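Local coordinates for cupin 2 conserved barrel domain protein (Leptotrichia buccalis, PDB 3RNS) that is of unknown function but folds as two cupin-type beta barrels in one chain, a scaffold that in relatives often holds a metal or small ligand, at residues Gly184-Asp189 / Phe193-Gly198; Ile13-Leu18 / Ile39-Leu44. One frame throughout, in Å; residues are numbered along the deposited sequence.

The centres of the two contacts lie about 18 Å apart. Contact 2 comes first along the chain and is complete before contact 1 begins. Contact 2 sets the short helix 15-18 against strand 37-44, in the six-stranded sheet of the N-terminal half. Contact 1 is a beta hairpin of strands 183-188 and 191-196, in a four-stranded sheet of the C-terminal half. Strand 13-14, just before the helix, pairs with strand 199-203, which follows the hairpin. The N-terminal strand is thus contributed to the sheet of the other half, and the segment Ile13-Leu18 bridges the two cupin-like halves: its strand end pairs with one and its helix packs on the other.

Contact 1: residues Gly184-Asp189 / Phe193-Gly198; sequences GKYYVD and FIVKKG
Four backbone hydrogen bonds join Gly184-Asp189 to Phe193-Gly198. Gly184 and Val195 form an antiparallel hydrogen-bonded pair, with Val195 N 2.8 Å from Gly184 O; Tyr186 and Phe193 form another, with Tyr186 N 2.7 Å from Phe193 O. Between them, Lys185 and Ile194 are a non-hydrogen-bonded pair, their CA atoms 4.5 Å apart.

The apolar contacts are densest on the face carrying Tyr186, Phe193 and Val195. Phe193 has its CG between the backbone N and the carbonyl carbon (chi1 54°), which swings the ring across the neighbouring strand. Tyr186 CB sits over one face of that ring in a CH-pi contact, 4.0 Å from its centroid, while Val188 CG2 meets the ring edge in plane, 3.8 Å from Phe193 CE1. Farther along the same strand as Phe193, Val195 CG2 comes obliquely to the Tyr186 ring, 3.6 Å from Tyr186 CD2. With an alanine at Phe193, Tyr186 CB would probably lose the ring face it rests on and Val188 CG2 the edge it meets. On the other face, Ile194 CD1 lies against the aliphatic stem of Lys185, 3.9 Å from its CB.

On that face Lys185 NZ bonds Tyr187 OH of its own strand at 2.9 Å, and both reach beyond the hairpin, the lysine in a salt bridge to Glu214 and the hydroxyl in a hydrogen bond with Glu212.

Tyr186 continues inward to Val177, Val179 and Met220 of the opposing sheet. A two-stranded antiparallel hairpin with its apolar face turned into a barrel in this way belongs to the cupin fold.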
ATOM      1  N   GLY A 184       3.164  10.202 -10.973  1.00 30.26           N
ATOM      2  CA  GLY A 184       2.519   9.538 -12.098  1.00 31.87           C
ATOM      3  C   GLY A 184       1.217  10.174 -12.471  1.00 32.03           C
ATOM      4  O   GLY A 184       0.555  10.816 -11.636  1.00 33.59           O
ATOM      5  N   LYS A 185       0.869  10.062 -13.738  1.00 33.04           N
ATOM      6  CA  LYS A 185      -0.373  10.612 -14.229  1.00 34.68           C
ATOM      7  C   LYS A 185      -1.344   9.486 -14.475  1.00 34.65           C
ATOM      8  O   LYS A 185      -1.116   8.616 -15.339  1.00 36.99           O
ATOM      9  CB  LYS A 185      -0.162  11.399 -15.489  1.00 35.39           C
ATOM     10  CG  LYS A 185      -1.463  11.969 -16.018  1.00 41.70           C
ATOM     11  CD  LYS A 185      -1.161  13.140 -16.923  1.00 48.76           C
ATOM     12  CE  LYS A 185      -2.387  13.705 -17.615  1.00 51.45           C
ATOM     13  NZ  LYS A 185      -2.023  14.123 -19.015  1.00 56.01           N
ATOM     14  N   TYR A 186      -2.405   9.449 -13.699  1.00 32.17           N
ATOM     15  CA  TYR A 186      -3.397   8.381 -13.835  1.00 32.00           C
ATOM     16  C   TYR A 186      -4.649   8.874 -14.514  1.00 33.21           C
ATOM     17  O   TYR A 186      -4.907  10.067 -14.570  1.00 33.43           O
ATOM     18  CB  TYR A 186      -3.759   7.809 -12.476  1.00 31.94           C
ATOM     19  CG  TYR A 186      -2.653   7.039 -11.847  1.00 32.05           C
ATOM     20  CD1 TYR A 186      -2.636   5.653 -11.893  1.00 32.63           C
ATOM     21  CD2 TYR A 186      -1.612   7.690 -11.197  1.00 32.42           C
ATOM     22  CE1 TYR A 186      -1.608   4.944 -11.297  1.00 31.87           C
ATOM     23  CE2 TYR A 186      -0.575   6.986 -10.642  1.00 31.96           C
ATOM     24  CZ  TYR A 186      -0.585   5.630 -10.672  1.00 29.34           C
ATOM     25  OH  TYR A 186       0.454   4.918 -10.090  1.00 32.17           O
ATOM     26  N   TYR A 187      -5.370   7.949 -15.139  1.00 33.60           N
ATOM     27  CA  TYR A 187      -6.638   8.254 -15.736  1.00 34.95           C
ATOM     28  C   TYR A 187      -7.649   7.233 -15.258  1.00 36.38           C
ATOM     29  O   TYR A 187      -7.346   6.016 -15.176  1.00 34.92           O
ATOM     30  CB  TYR A 187      -6.594   8.195 -17.256  1.00 35.93           C
ATOM     31  CG  TYR A 187      -5.605   9.120 -17.953  1.00 38.99           C
ATOM     32  CD1 TYR A 187      -6.014  10.303 -18.574  1.00 41.05           C
ATOM     33  CD2 TYR A 187      -4.273   8.779 -18.033  1.00 38.12           C
ATOM     34  CE1 TYR A 187      -5.090  11.112 -19.236  1.00 42.50           C
ATOM     35  CE2 TYR A 187      -3.368   9.562 -18.670  1.00 40.45           C
ATOM     36  CZ  TYR A 187      -3.765  10.728 -19.275  1.00 44.04           C
ATOM     37  OH  TYR A 187      -2.762  11.481 -19.900  1.00 47.11           O
ATOM     38  N   VAL A 188      -8.846   7.716 -14.935  1.00 37.87           N
ATOM     39  CA  VAL A 188      -9.971   6.824 -14.641  1.00 39.84           C
ATOM     40  C   VAL A 188     -11.116   7.276 -15.517  1.00 42.77           C
ATOM     41  O   VAL A 188     -11.542   8.418 -15.419  1.00 42.06           O
ATOM     42  CB  VAL A 188     -10.383   6.844 -13.136  1.00 39.79           C
ATOM     43  CG1 VAL A 188     -11.746   6.109 -12.917  1.00 40.57           C
ATOM     44  CG2 VAL A 188      -9.285   6.185 -12.286  1.00 35.03           C
ATOM     45  N   ASP A 189     -11.572   6.374 -16.379  1.00 46.27           N
ATOM     46  CA  ASP A 189     -12.652   6.648 -17.327  1.00 50.69           C
ATOM     47  C   ASP A 189     -12.358   7.972 -18.067  1.00 51.89           C
ATOM     48  O   ASP A 189     -13.174   8.891 -18.083  1.00 53.63           O
ATOM     49  CB  ASP A 189     -13.959   6.705 -16.555  1.00 52.40           C
ATOM     50  CG  ASP A 189     -15.179   6.495 -17.428  1.00 58.76           C
ATOM     51  OD1 ASP A 189     -15.043   6.149 -18.626  1.00 63.12           O
ATOM     52  OD2 ASP A 189     -16.295   6.683 -16.879  1.00 65.87           O
ATOM     53  N   PHE A 193      -5.388  12.719 -13.435  1.00 37.70           N
ATOM     54  CA  PHE A 193      -5.000  13.284 -12.164  1.00 35.62           C
ATOM     55  C   PHE A 193      -3.608  12.770 -11.870  1.00 35.34           C
ATOM     56  O   PHE A 193      -3.199  11.666 -12.324  1.00 32.73           O
ATOM     57  CB  PHE A 193      -6.009  12.941 -11.046  1.00 35.49           C
ATOM     58  CG  PHE A 193      -6.284  11.467 -10.889  1.00 32.40           C
ATOM     59  CD1 PHE A 193      -7.215  10.840 -11.663  1.00 34.07           C
ATOM     60  CD2 PHE A 193      -5.618  10.739  -9.945  1.00 30.64           C
ATOM     61  CE1 PHE A 193      -7.458   9.483 -11.527  1.00 34.67           C
ATOM     62  CE2 PHE A 193      -5.868   9.400  -9.766  1.00 30.43           C
ATOM     63  CZ  PHE A 193      -6.776   8.758 -10.588  1.00 30.97           C
ATOM     64  N   ILE A 194      -2.851  13.622 -11.205  1.00 35.04           N
ATOM     65  CA  ILE A 194      -1.499  13.328 -10.869  1.00 35.44           C
ATOM     66  C   ILE A 194      -1.489  12.771  -9.460  1.00 33.34           C
ATOM     67  O   ILE A 194      -2.124  13.341  -8.540  1.00 33.98           O
ATOM     68  CB  ILE A 194      -0.628  14.600 -10.814  1.00 36.83           C
ATOM     69  CG1 ILE A 194      -0.679  15.352 -12.135  1.00 41.89           C
ATOM     70  CG2 ILE A 194       0.787  14.228 -10.354  1.00 36.44           C
ATOM     71  CD1 ILE A 194      -0.350  14.561 -13.272  1.00 44.32           C
ATOM     72  N   VAL A 195      -0.731  11.704  -9.264  1.00 30.70           N
ATOM     73  CA  VAL A 195      -0.455  11.147  -7.940  1.00 28.69           C
ATOM     74  C   VAL A 195       1.046  11.289  -7.688  1.00 29.68           C
ATOM     75  O   VAL A 195       1.860  10.777  -8.454  1.00 28.70           O
ATOM     76  CB  VAL A 195      -0.903   9.696  -7.861  1.00 28.22           C
ATOM     77  CG1 VAL A 195      -0.702   9.120  -6.438  1.00 28.60           C
ATOM     78  CG2 VAL A 195      -2.365   9.618  -8.266  1.00 27.89           C
ATOM     79  N   LYS A 196       1.392  12.076  -6.673  1.00 29.45           N
ATOM     80  CA  LYS A 196       2.753  12.368  -6.343  1.00 30.98           C
ATOM     81  C   LYS A 196       3.311  11.404  -5.334  1.00 30.71           C
ATOM     82  O   LYS A 196       2.578  10.603  -4.733  1.00 29.48           O
ATOM     83  CB  LYS A 196       2.845  13.753  -5.777  1.00 32.95           C
ATOM     84  CG  LYS A 196       2.344  14.812  -6.740  1.00 38.46           C
ATOM     85  CD  LYS A 196       2.446  16.176  -6.038  1.00 44.32           C
ATOM     86  CE  LYS A 196       2.065  17.336  -6.955  1.00 51.53           C
ATOM     87  NZ  LYS A 196       2.535  17.144  -8.371  1.00 51.96           N
ATOM     88  N   LYS A 197       4.625  11.445  -5.157  1.00 31.18           N
ATOM     89  CA  LYS A 197       5.260  10.554  -4.188  1.00 32.59           C
ATOM     90  C   LYS A 197       4.589  10.755  -2.822  1.00 33.74           C
ATOM     91  O   LYS A 197       4.468  11.874  -2.370  1.00 33.45           O
ATOM     92  CB  LYS A 197       6.764  10.853  -4.073  1.00 33.22           C
ATOM     93  CG  LYS A 197       7.438  10.057  -3.005  1.00 36.13           C
ATOM     94  CD  LYS A 197       8.859  10.533  -2.798  1.00 41.55           C
ATOM     95  CE  LYS A 197       9.496   9.746  -1.648  1.00 45.40           C
ATOM     96  NZ  LYS A 197      10.962  10.032  -1.622  1.00 49.61           N
ATOM     97  N   GLY A 198       4.247   9.657  -2.147  1.00 33.13           N
ATOM     98  CA  GLY A 198       3.577   9.712  -0.849  1.00 33.68           C
ATOM     99  C   GLY A 198       2.064   9.762  -0.969  1.00 32.22           C
ATOM    100  O   GLY A 198       1.371   9.651   0.017  1.00 34.33           O
TER

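Contact 2: residues Ile13-Leu18 / Ile39-Leu44; sequences INFNRL and ISLFSL. With ACT (acetate ion), chain B.
Leu41 lays its CD1 methyl over one face of the Phe15 ring, a CH-pi contact 3.9 Å from the centroid and 15° off the ring normal. The methyl sits toward the rim and is nearest CG. The second branch reaches along the ring, with Leu41 CD2 3.6 Å from Phe15 CD2, so the forked end of the leucine spans one side of the phenyl group. The two side chains meet at about a right angle. Leu41 CG stands opposite its carbonyl carbon (chi1 -51°), and the extended second torsion, 177°, carries the fork out to the ring. At the margin of the contact, Leu18 CD2 adds a looser touch, 4.3 Å from Leu41 CD1.

Asn14 O accepts from both Arg17 N and Leu18 N, which closes the short turn that carries Phe15 and Leu18. Asn14 also occupies the N-cap position, where its OD1 takes a weak bond from Asn16 N at 3.0 Å.

Ser40, next to Leu41 on the strand, points to the opposite face of the sheet, where its OG donates to OXT of an acetate ion, probably from the crystallisation liquor, at 3.0 Å.

Phe15 also packs on Ile31 of strand 26-33 and Phe64 of strand 59-65, and Leu41 on Phe64 and on Ile104 of strand 101-108. The helix 15-18 therefore lies against the apolar face of the N-terminal sheet that carries Leu41, Phe64 and Ile104, while strand 13-14 beside it bonds through Ile13 to Ser200 of the C-terminal half.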
ATOM      1  N   ILE A  13      -4.818  11.165  -2.706  1.00 32.42           N
ATOM      2  CA  ILE A  13      -4.989  11.327  -1.280  1.00 33.07           C
ATOM      3  C   ILE A  13      -3.658  11.096  -0.604  1.00 31.42           C
ATOM      4  O   ILE A  13      -2.976  10.103  -0.892  1.00 28.77           O
ATOM      5  CB  ILE A  13      -6.000  10.267  -0.690  1.00 34.25           C
ATOM      6  CG1 ILE A  13      -7.362  10.393  -1.390  1.00 37.50           C
ATOM      7  CG2 ILE A  13      -6.158  10.477   0.868  1.00 35.06           C
ATOM      8  CD1 ILE A  13      -8.209   9.106  -1.400  1.00 37.67           C
ATOM      9  N   ASN A  14      -3.292  12.002   0.288  1.00 29.84           N
ATOM     10  CA  ASN A  14      -2.101  11.846   1.078  1.00 30.65           C
ATOM     11  C   ASN A  14      -2.409  11.150   2.428  1.00 30.25           C
ATOM     12  O   ASN A  14      -2.919  11.787   3.330  1.00 30.68           O
ATOM     13  CB  ASN A  14      -1.470  13.212   1.280  1.00 31.52           C
ATOM     14  CG  ASN A  14      -0.241  13.192   2.144  1.00 35.47           C
ATOM     15  OD1 ASN A  14       0.249  12.160   2.576  1.00 38.58           O
ATOM     16  ND2 ASN A  14       0.232  14.399   2.477  1.00 46.02           N
ATOM     17  N   PHE A  15      -2.057   9.864   2.560  1.00 29.21           N
ATOM     18  CA  PHE A  15      -2.399   9.102   3.797  1.00 29.95           C
ATOM     19  C   PHE A  15      -1.712   9.670   5.005  1.00 30.31           C
ATOM     20  O   PHE A  15      -2.267   9.640   6.093  1.00 28.85           O
ATOM     21  CB  PHE A  15      -2.077   7.599   3.651  1.00 29.05           C
ATOM     22  CG  PHE A  15      -2.991   6.883   2.696  1.00 29.67           C
ATOM     23  CD1 PHE A  15      -4.179   7.457   2.283  1.00 31.88           C
ATOM     24  CD2 PHE A  15      -2.672   5.631   2.217  1.00 31.13           C
ATOM     25  CE1 PHE A  15      -5.058   6.765   1.456  1.00 33.86           C
ATOM     26  CE2 PHE A  15      -3.531   4.952   1.393  1.00 31.75           C
ATOM     27  CZ  PHE A  15      -4.717   5.507   1.002  1.00 30.91           C
ATOM     28  N   ASN A  16      -0.520  10.237   4.806  1.00 29.94           N
ATOM     29  CA  ASN A  16       0.132  10.897   5.904  1.00 31.65           C
ATOM     30  C   ASN A  16      -0.723  12.040   6.552  1.00 31.27           C
ATOM     31  O   ASN A  16      -0.706  12.262   7.764  1.00 31.00           O
ATOM     32  CB  ASN A  16       1.540  11.392   5.487  1.00 33.75           C
ATOM     33  CG  ASN A  16       2.575  10.990   6.507  1.00 40.53           C
ATOM     34  OD1 ASN A  16       2.358  11.111   7.752  1.00 40.61           O
ATOM     35  ND2 ASN A  16       3.656  10.364   6.007  1.00 48.57           N
ATOM     36  N   ARG A  17      -1.519  12.712   5.741  1.00 29.16           N
ATOM     37  CA  ARG A  17      -2.394  13.746   6.225  1.00 29.71           C
ATOM     38  C   ARG A  17      -3.725  13.125   6.637  1.00 30.48           C
ATOM     39  O   ARG A  17      -4.396  13.650   7.504  1.00 30.73           O
ATOM     40  CB  ARG A  17      -2.639  14.786   5.094  1.00 30.68           C
ATOM     41  CG  ARG A  17      -3.598  15.841   5.412  1.00 31.65           C
ATOM     42  CD  ARG A  17      -2.999  16.711   6.571  1.00 34.10           C
ATOM     43  NE  ARG A  17      -3.923  17.749   6.996  1.00 32.91           N
ATOM     44  CZ  ARG A  17      -4.915  17.591   7.851  1.00 31.79           C
ATOM     45  NH1 ARG A  17      -5.165  16.424   8.440  1.00 33.05           N
ATOM     46  NH2 ARG A  17      -5.660  18.625   8.136  1.00 34.30           N
ATOM     47  N   LEU A  18      -4.146  12.061   5.959  1.00 30.06           N
ATOM     48  CA  LEU A  18      -5.497  11.487   6.208  1.00 31.82           C
ATOM     49  C   LEU A  18      -5.584  10.904   7.583  1.00 31.27           C
ATOM     50  O   LEU A  18      -6.594  11.024   8.227  1.00 31.68           O
ATOM     51  CB  LEU A  18      -5.859  10.409   5.208  1.00 30.41           C
ATOM     52  CG  LEU A  18      -7.302   9.871   5.266  1.00 32.47           C
ATOM     53  CD1 LEU A  18      -8.420  10.930   5.014  1.00 34.42           C
ATOM     54  CD2 LEU A  18      -7.394   8.806   4.257  1.00 33.10           C
ATOM     55  N   ILE A  39      -8.042  -3.561   3.099  1.00 30.24           N
ATOM     56  CA  ILE A  39      -6.921  -2.673   3.270  1.00 29.16           C
ATOM     57  C   ILE A  39      -7.325  -1.692   4.372  1.00 29.08           C
ATOM     58  O   ILE A  39      -8.413  -1.107   4.279  1.00 29.08           O
ATOM     59  CB  ILE A  39      -6.607  -1.813   2.020  1.00 28.78           C
ATOM     60  CG1 ILE A  39      -6.288  -2.651   0.768  1.00 30.36           C
ATOM     61  CG2 ILE A  39      -5.395  -0.936   2.292  1.00 27.62           C
ATOM     62  CD1 ILE A  39      -6.016  -1.766  -0.549  1.00 26.72           C
ATOM     63  N   SER A  40      -6.467  -1.546   5.384  1.00 28.01           N
ATOM     64  CA  SER A  40      -6.677  -0.596   6.460  1.00 28.68           C
ATOM     65  C   SER A  40      -5.442   0.246   6.639  1.00 28.48           C
ATOM     66  O   SER A  40      -4.352  -0.193   6.249  1.00 29.47           O
ATOM     67  CB  SER A  40      -6.994  -1.329   7.773  1.00 29.52           C
ATOM     68  OG  SER A  40      -8.297  -1.838   7.688  1.00 29.11           O
ATOM     69  N   LEU A  41      -5.629   1.435   7.225  1.00 27.69           N
ATOM     70  CA  LEU A  41      -4.562   2.291   7.695  1.00 28.29           C
ATOM     71  C   LEU A  41      -4.512   2.369   9.232  1.00 28.94           C
ATOM     72  O   LEU A  41      -5.544   2.350   9.912  1.00 29.90           O
ATOM     73  CB  LEU A  41      -4.734   3.700   7.124  1.00 27.87           C
ATOM     74  CG  LEU A  41      -4.927   3.875   5.631  1.00 28.88           C
ATOM     75  CD1 LEU A  41      -5.122   5.319   5.470  1.00 32.63           C
ATOM     76  CD2 LEU A  41      -3.643   3.398   4.836  1.00 25.25           C
ATOM     77  N   PHE A  42      -3.289   2.429   9.758  1.00 29.49           N
ATOM     78  CA  PHE A  42      -2.997   2.607  11.172  1.00 29.06           C
ATOM     79  C   PHE A  42      -2.056   3.756  11.404  1.00 29.56           C
ATOM     80  O   PHE A  42      -1.095   3.937  10.629  1.00 29.65           O
ATOM     81  CB  PHE A  42      -2.326   1.350  11.722  1.00 30.93           C
ATOM     82  CG  PHE A  42      -3.269   0.202  11.930  1.00 31.28           C
ATOM     83  CD1 PHE A  42      -3.618  -0.621  10.889  1.00 32.84           C
ATOM     84  CD2 PHE A  42      -3.833  -0.020  13.167  1.00 35.06           C
ATOM     85  CE1 PHE A  42      -4.502  -1.665  11.095  1.00 35.74           C
ATOM     86  CE2 PHE A  42      -4.715  -1.085  13.386  1.00 35.70           C
ATOM     87  CZ  PHE A  42      -5.036  -1.898  12.343  1.00 37.26           C
ATOM     88  N   SER A  43      -2.313   4.545  12.449  1.00 29.50           N
ATOM     89  CA  SER A  43      -1.314   5.482  12.985  1.00 30.11           C
ATOM     90  C   SER A  43      -1.155   5.218  14.461  1.00 31.01           C
ATOM     91  O   SER A  43      -2.139   5.257  15.210  1.00 30.37           O
ATOM     92  CB  SER A  43      -1.751   6.929  12.743  1.00 31.20           C
ATOM     93  OG  SER A  43      -0.848   7.858  13.301  1.00 30.92           O
ATOM     94  N   LEU A  44       0.064   4.875  14.876  1.00 31.15           N
ATOM     95  CA  LEU A  44       0.376   4.567  16.256  1.00 32.83           C
ATOM     96  C   LEU A  44       1.244   5.663  16.844  1.00 33.66           C
ATOM     97  O   LEU A  44       2.269   6.000  16.276  1.00 34.77           O
ATOM     98  CB  LEU A  44       1.180   3.269  16.350  1.00 33.45           C
ATOM     99  CG  LEU A  44       0.523   1.932  16.126  1.00 35.56           C
ATOM    100  CD1 LEU A  44       0.096   1.811  14.667  1.00 34.46           C
ATOM    101  CD2 LEU A  44       1.521   0.809  16.519  1.00 35.39           C
TER
HETATM  102  C   ACT B 501      -9.199  -2.720  11.005  1.00 64.88           C
HETATM  103  O   ACT B 501      -9.756  -2.870  12.136  1.00 65.76           O
HETATM  104  OXT ACT B 501      -9.520  -1.688  10.384  1.00 64.35           O
HETATM  105  CH3 ACT B 501      -8.216  -3.712  10.463  1.00 63.72           C